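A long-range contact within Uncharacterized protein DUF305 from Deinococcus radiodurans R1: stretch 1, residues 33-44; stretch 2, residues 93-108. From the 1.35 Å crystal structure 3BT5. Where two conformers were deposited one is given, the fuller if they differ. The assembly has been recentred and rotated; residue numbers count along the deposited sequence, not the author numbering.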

# COMPACT_ATOMS: atom_id res chain seq x y z
N PRO A 33 -4.31 13.18 3.42
CA PRO A 33 -4.10 14.60 3.07
C PRO A 33 -4.66 15.02 1.71
O PRO A 33 -4.98 16.19 1.51
CB PRO A 33 -2.57 14.77 3.14
CG PRO A 33 -2.01 13.41 3.21
CD PRO A 33 -3.04 12.47 3.69
N MET A 34 -4.80 14.09 0.77
CA MET A 34 -5.43 14.44 -0.52
C MET A 34 -6.91 14.73 -0.35
O MET A 34 -7.45 15.66 -0.96
CB MET A 34 -5.26 13.34 -1.57
CG MET A 34 -3.82 13.16 -2.00
SD MET A 34 -3.08 14.66 -2.75
CE MET A 34 -2.16 15.34 -1.34
N LEU A 35 -7.57 13.92 0.46
CA LEU A 35 -9.00 14.15 0.70
C LEU A 35 -9.19 15.43 1.50
O LEU A 35 -10.20 16.13 1.34
CB LEU A 35 -9.63 12.94 1.39
CG LEU A 35 -9.53 11.72 0.48
CD1 LEU A 35 -9.85 10.43 1.23
CD2 LEU A 35 -10.44 11.93 -0.73
N GLU A 36 -8.22 15.78 2.33
CA GLU A 36 -8.28 17.01 3.13
C GLU A 36 -7.99 18.26 2.31
O GLU A 36 -8.64 19.30 2.49
CB GLU A 36 -7.32 16.92 4.32
CG GLU A 36 -7.22 18.20 5.16
CD GLU A 36 -8.52 18.51 5.89
OE1 GLU A 36 -9.33 17.58 6.09
OE2 GLU A 36 -8.72 19.68 6.27
N ARG A 37 -7.03 18.17 1.38
CA ARG A 37 -6.46 19.37 0.73
C ARG A 37 -6.70 19.56 -0.77
O ARG A 37 -6.71 20.70 -1.26
CB ARG A 37 -4.94 19.39 0.95
CG ARG A 37 -4.51 19.41 2.39
CD ARG A 37 -2.96 19.53 2.48
NE ARG A 37 -2.49 20.86 2.07
CZ ARG A 37 -1.31 21.14 1.50
NH1 ARG A 37 -0.41 20.19 1.23
NH2 ARG A 37 -1.04 22.40 1.19
N SER A 38 -6.83 18.48 -1.52
CA SER A 38 -6.92 18.62 -2.97
C SER A 38 -8.28 19.13 -3.39
O SER A 38 -9.30 18.76 -2.81
CB SER A 38 -6.63 17.30 -3.68
OG SER A 38 -6.66 17.47 -5.08
N GLN A 39 -8.27 20.00 -4.39
CA GLN A 39 -9.50 20.47 -4.99
C GLN A 39 -9.66 19.88 -6.40
O GLN A 39 -10.55 20.30 -7.15
CB GLN A 39 -9.52 22.00 -5.05
CG GLN A 39 -9.70 22.66 -3.69
CD GLN A 39 -9.89 24.15 -3.81
OE1 GLN A 39 -8.96 24.89 -4.16
NE2 GLN A 39 -11.11 24.62 -3.53
N GLN A 40 -8.81 18.91 -6.74
CA GLN A 40 -8.93 18.20 -8.01
C GLN A 40 -9.79 16.96 -7.80
O GLN A 40 -9.40 16.04 -7.06
CB GLN A 40 -7.56 17.77 -8.55
CG GLN A 40 -6.64 18.88 -9.01
CD GLN A 40 -6.87 19.26 -10.46
OE1 GLN A 40 -7.99 19.57 -10.85
NE2 GLN A 40 -5.82 19.21 -11.27
N ARG A 41 -10.95 16.93 -8.45
CA ARG A 41 -11.84 15.78 -8.39
C ARG A 41 -11.10 14.53 -8.83
O ARG A 41 -11.31 13.45 -8.29
CB ARG A 41 -13.08 16.00 -9.27
CG ARG A 41 -14.33 16.38 -8.48
CD ARG A 41 -15.53 16.58 -9.41
NE ARG A 41 -15.27 17.65 -10.38
CZ ARG A 41 -15.44 18.94 -10.13
NH1 ARG A 41 -15.88 19.34 -8.94
NH2 ARG A 41 -15.18 19.84 -11.07
N THR A 42 -10.21 14.68 -9.80
CA THR A 42 -9.43 13.55 -10.31
C THR A 42 -8.59 12.90 -9.21
O THR A 42 -8.66 11.68 -8.97
CB THR A 42 -8.51 13.99 -11.44
OG1 THR A 42 -9.30 14.38 -12.58
CG2 THR A 42 -7.58 12.86 -11.83
N VAL A 43 -7.80 13.72 -8.53
CA VAL A 43 -6.93 13.22 -7.46
C VAL A 43 -7.74 12.69 -6.27
O VAL A 43 -7.42 11.65 -5.69
CB VAL A 43 -5.97 14.35 -6.98
CG1 VAL A 43 -5.18 13.90 -5.74
CG2 VAL A 43 -5.04 14.76 -8.13
N ARG A 44 -8.80 13.41 -5.92
CA ARG A 44 -9.65 12.99 -4.82
C ARG A 44 -10.32 11.63 -5.07
O ARG A 44 -10.34 10.74 -4.18
CB ARG A 44 -10.72 14.05 -4.55
CG ARG A 44 -10.19 15.37 -4.02
CD ARG A 44 -11.36 16.37 -3.80
NE ARG A 44 -12.23 15.89 -2.73
CZ ARG A 44 -11.98 16.06 -1.44
NH1 ARG A 44 -10.91 16.74 -1.05
NH2 ARG A 44 -12.81 15.57 -0.52
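Stretch 2 93-108: AGLSTLPVEQAERQFL

Stretch 2 meets stretch 1 as two helical segments joined by a short break. Helix 93-97 runs almost parallel to helix 33-37, at 5° and with 9.7 Å between axes; the chain then leaves helical geometry at Leu98, Pro99 takes the N-cap position, and helix 100-108 returns nearly antiparallel, with a signed crossing angle of -154° and axes 10.7 Å apart. Pro33 therefore lies nearest Ser96 (CA to CA, 5.8 Å), Met34 nearest Glu104 (CA to CA, 7.0 Å) and Ser38 nearest Val100 (CA to CA, 6.6 Å).

The break leaves carbonyls free to accept, and Arg37 uses them. Its CA-to-CB bond points toward stretch 2, and the guanidinium lies edge-on to two backbone oxygens: Arg37 NH1 donates to Leu95 O at 2.9 Å and to Leu98 O at 2.8 Å, while Arg37 NH2 also donates to Leu98 O at 2.8 Å. Leu98 O thus receives a forked pair from one guanidinium. Arg37 NH1 also comes within 3.5 Å of Ser96 O, but the angle is too poor for a hydrogen bond. One face of the group lies against Ser96 C, 3.4 Å from Arg37 NH1, and the opposite face against Val100 CG2, 3.3 Å from Arg37 NH2. The charge is answered here by main-chain oxygens, with no carboxylate of the other stretch bonded to it.

The second polar site is built round the buried Glu104, whose CA-to-CB bond points sideways while the end of the side chain comes nearer stretch 1. Ser38 OG donates to Glu104 OE2 at 2.6 Å and itself accepts from Gln40 N, 3.1 Å from Ser38 OG, so one hydroxyl serves both the loop and the contact. A water adds a second donor to Glu104 OE2, 2.7 Å from the water oxygen, and accepts from Gln39 N, 2.8 Å from the same oxygen. The loop after helix 33-37 thus supplies this carboxylate oxygen with a direct donor and a water-borne one. Arg44, its CB pointing away from stretch 2, bonds within stretch 1, Arg44 NH1 donating to Leu35 O at 2.6 Å and to Ser38 O at 3.1 Å.

To one side of these polar sites, Met34 is the knob, seated among Leu95, Ala103, Glu104 and Phe107. Met34 CG lies over the Phe107 ring face, 3.6 Å from the centroid in a CH-pi contact, and Met34 CE comes to 4.1 Å from Ala103 CB. Pro33 CG packs on Leu95 CB at 3.6 Å, and Val43 CG1 reaches Phe107 CD2 at 4.4 Å. The rule to read is economical: an apolar knob sits in a hole of four residues, while Arg37 and Glu104 each find partners across the contact.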

# COMPACT_ATOMS: atom_id res chain seq x y z
N ALA A 93 4.68 13.71 5.72
CA ALA A 93 4.38 15.07 6.17
C ALA A 93 4.32 16.09 5.02
O ALA A 93 3.55 17.06 5.08
CB ALA A 93 5.40 15.49 7.21
N GLY A 94 5.12 15.88 3.97
CA GLY A 94 5.14 16.79 2.83
C GLY A 94 3.77 16.92 2.20
O GLY A 94 3.42 17.96 1.66
N LEU A 95 2.97 15.85 2.25
CA LEU A 95 1.64 15.93 1.67
C LEU A 95 0.75 16.93 2.36
O LEU A 95 -0.24 17.39 1.76
CB LEU A 95 0.99 14.55 1.63
CG LEU A 95 1.79 13.48 0.89
CD1 LEU A 95 0.96 12.17 0.84
CD2 LEU A 95 2.20 13.95 -0.52
N SER A 96 1.08 17.26 3.62
CA SER A 96 0.29 18.23 4.37
C SER A 96 0.88 19.64 4.33
O SER A 96 0.17 20.60 4.61
CB SER A 96 0.17 17.81 5.85
OG SER A 96 -0.66 16.66 5.98
N THR A 97 2.17 19.75 4.03
CA THR A 97 2.90 21.02 4.17
C THR A 97 3.26 21.66 2.83
O THR A 97 3.46 22.87 2.77
CB THR A 97 4.22 20.83 4.96
OG1 THR A 97 5.10 19.99 4.23
CG2 THR A 97 4.01 20.25 6.36
N LEU A 98 3.42 20.87 1.78
CA LEU A 98 3.84 21.42 0.48
C LEU A 98 2.68 22.17 -0.17
O LEU A 98 1.52 21.88 0.12
CB LEU A 98 4.29 20.28 -0.45
CG LEU A 98 5.59 19.57 -0.04
CD1 LEU A 98 5.76 18.33 -0.90
CD2 LEU A 98 6.79 20.53 -0.21
N PRO A 99 2.98 23.13 -1.06
CA PRO A 99 1.91 23.74 -1.84
C PRO A 99 1.07 22.64 -2.48
O PRO A 99 1.61 21.60 -2.88
CB PRO A 99 2.66 24.56 -2.91
CG PRO A 99 3.97 24.90 -2.29
CD PRO A 99 4.30 23.66 -1.43
N VAL A 100 -0.24 22.82 -2.54
CA VAL A 100 -1.13 21.71 -2.91
C VAL A 100 -0.80 21.03 -4.23
O VAL A 100 -0.84 19.80 -4.34
CB VAL A 100 -2.61 22.13 -2.87
CG1 VAL A 100 -3.50 20.97 -3.25
CG2 VAL A 100 -2.98 22.64 -1.49
N GLU A 101 -0.46 21.80 -5.25
CA GLU A 101 -0.14 21.21 -6.54
C GLU A 101 1.09 20.31 -6.46
O GLU A 101 1.13 19.24 -7.08
CB GLU A 101 0.03 22.29 -7.60
CG GLU A 101 -0.74 23.57 -7.26
CD GLU A 101 -0.05 24.41 -6.17
OE1 GLU A 101 1.18 24.63 -6.25
OE2 GLU A 101 -0.73 24.87 -5.23
N GLN A 102 2.07 20.70 -5.65
CA GLN A 102 3.25 19.86 -5.44
C GLN A 102 2.88 18.65 -4.59
O GLN A 102 3.37 17.54 -4.84
CB GLN A 102 4.35 20.66 -4.74
CG GLN A 102 4.94 21.77 -5.59
CD GLN A 102 5.95 22.61 -4.83
OE1 GLN A 102 6.73 22.08 -4.03
NE2 GLN A 102 5.93 23.92 -5.07
N ALA A 103 2.01 18.83 -3.59
CA ALA A 103 1.56 17.71 -2.76
C ALA A 103 0.81 16.67 -3.57
O ALA A 103 0.95 15.47 -3.34
CB ALA A 103 0.70 18.22 -1.62
N GLU A 104 0.01 17.12 -4.55
CA GLU A 104 -0.69 16.16 -5.41
C GLU A 104 0.27 15.30 -6.23
O GLU A 104 0.07 14.08 -6.35
CB GLU A 104 -1.64 16.91 -6.35
CG GLU A 104 -2.82 17.50 -5.60
CD GLU A 104 -3.53 18.60 -6.36
OE1 GLU A 104 -2.96 19.12 -7.35
OE2 GLU A 104 -4.64 18.94 -5.94
N ARG A 105 1.29 15.93 -6.81
CA ARG A 105 2.28 15.17 -7.57
C ARG A 105 3.07 14.24 -6.67
O ARG A 105 3.36 13.11 -7.06
CB ARG A 105 3.21 16.10 -8.35
CG ARG A 105 2.46 16.78 -9.47
CD ARG A 105 3.38 17.65 -10.33
NE ARG A 105 4.43 16.87 -10.98
CZ ARG A 105 4.27 16.21 -12.13
NH1 ARG A 105 3.10 16.23 -12.76
NH2 ARG A 105 5.28 15.52 -12.65
N GLN A 106 3.46 14.73 -5.49
CA GLN A 106 4.18 13.89 -4.53
C GLN A 106 3.32 12.70 -4.11
O GLN A 106 3.82 11.59 -3.97
CB GLN A 106 4.56 14.72 -3.30
CG GLN A 106 5.89 15.38 -3.37
CD GLN A 106 7.01 14.36 -3.52
OE1 GLN A 106 7.48 14.14 -4.61
NE2 GLN A 106 7.43 13.72 -2.40
N PHE A 107 2.03 12.92 -3.90
CA PHE A 107 1.14 11.81 -3.54
C PHE A 107 1.22 10.70 -4.58
O PHE A 107 1.35 9.52 -4.24
CB PHE A 107 -0.29 12.32 -3.38
CG PHE A 107 -1.32 11.23 -3.38
CD1 PHE A 107 -1.50 10.44 -2.25
CD2 PHE A 107 -2.11 11.01 -4.50
CE1 PHE A 107 -2.44 9.44 -2.23
CE2 PHE A 107 -3.06 9.98 -4.49
CZ PHE A 107 -3.21 9.19 -3.36
N LEU A 108 1.15 11.08 -5.86
CA LEU A 108 1.19 10.08 -6.92
C LEU A 108 2.56 9.40 -6.98
O LEU A 108 2.63 8.18 -7.08
CB LEU A 108 0.86 10.73 -8.27
CG LEU A 108 -0.58 11.25 -8.30
CD1 LEU A 108 -0.78 12.22 -9.50
CD2 LEU A 108 -1.57 10.10 -8.37
O HOH W 1 -6.13 21.17 -5.81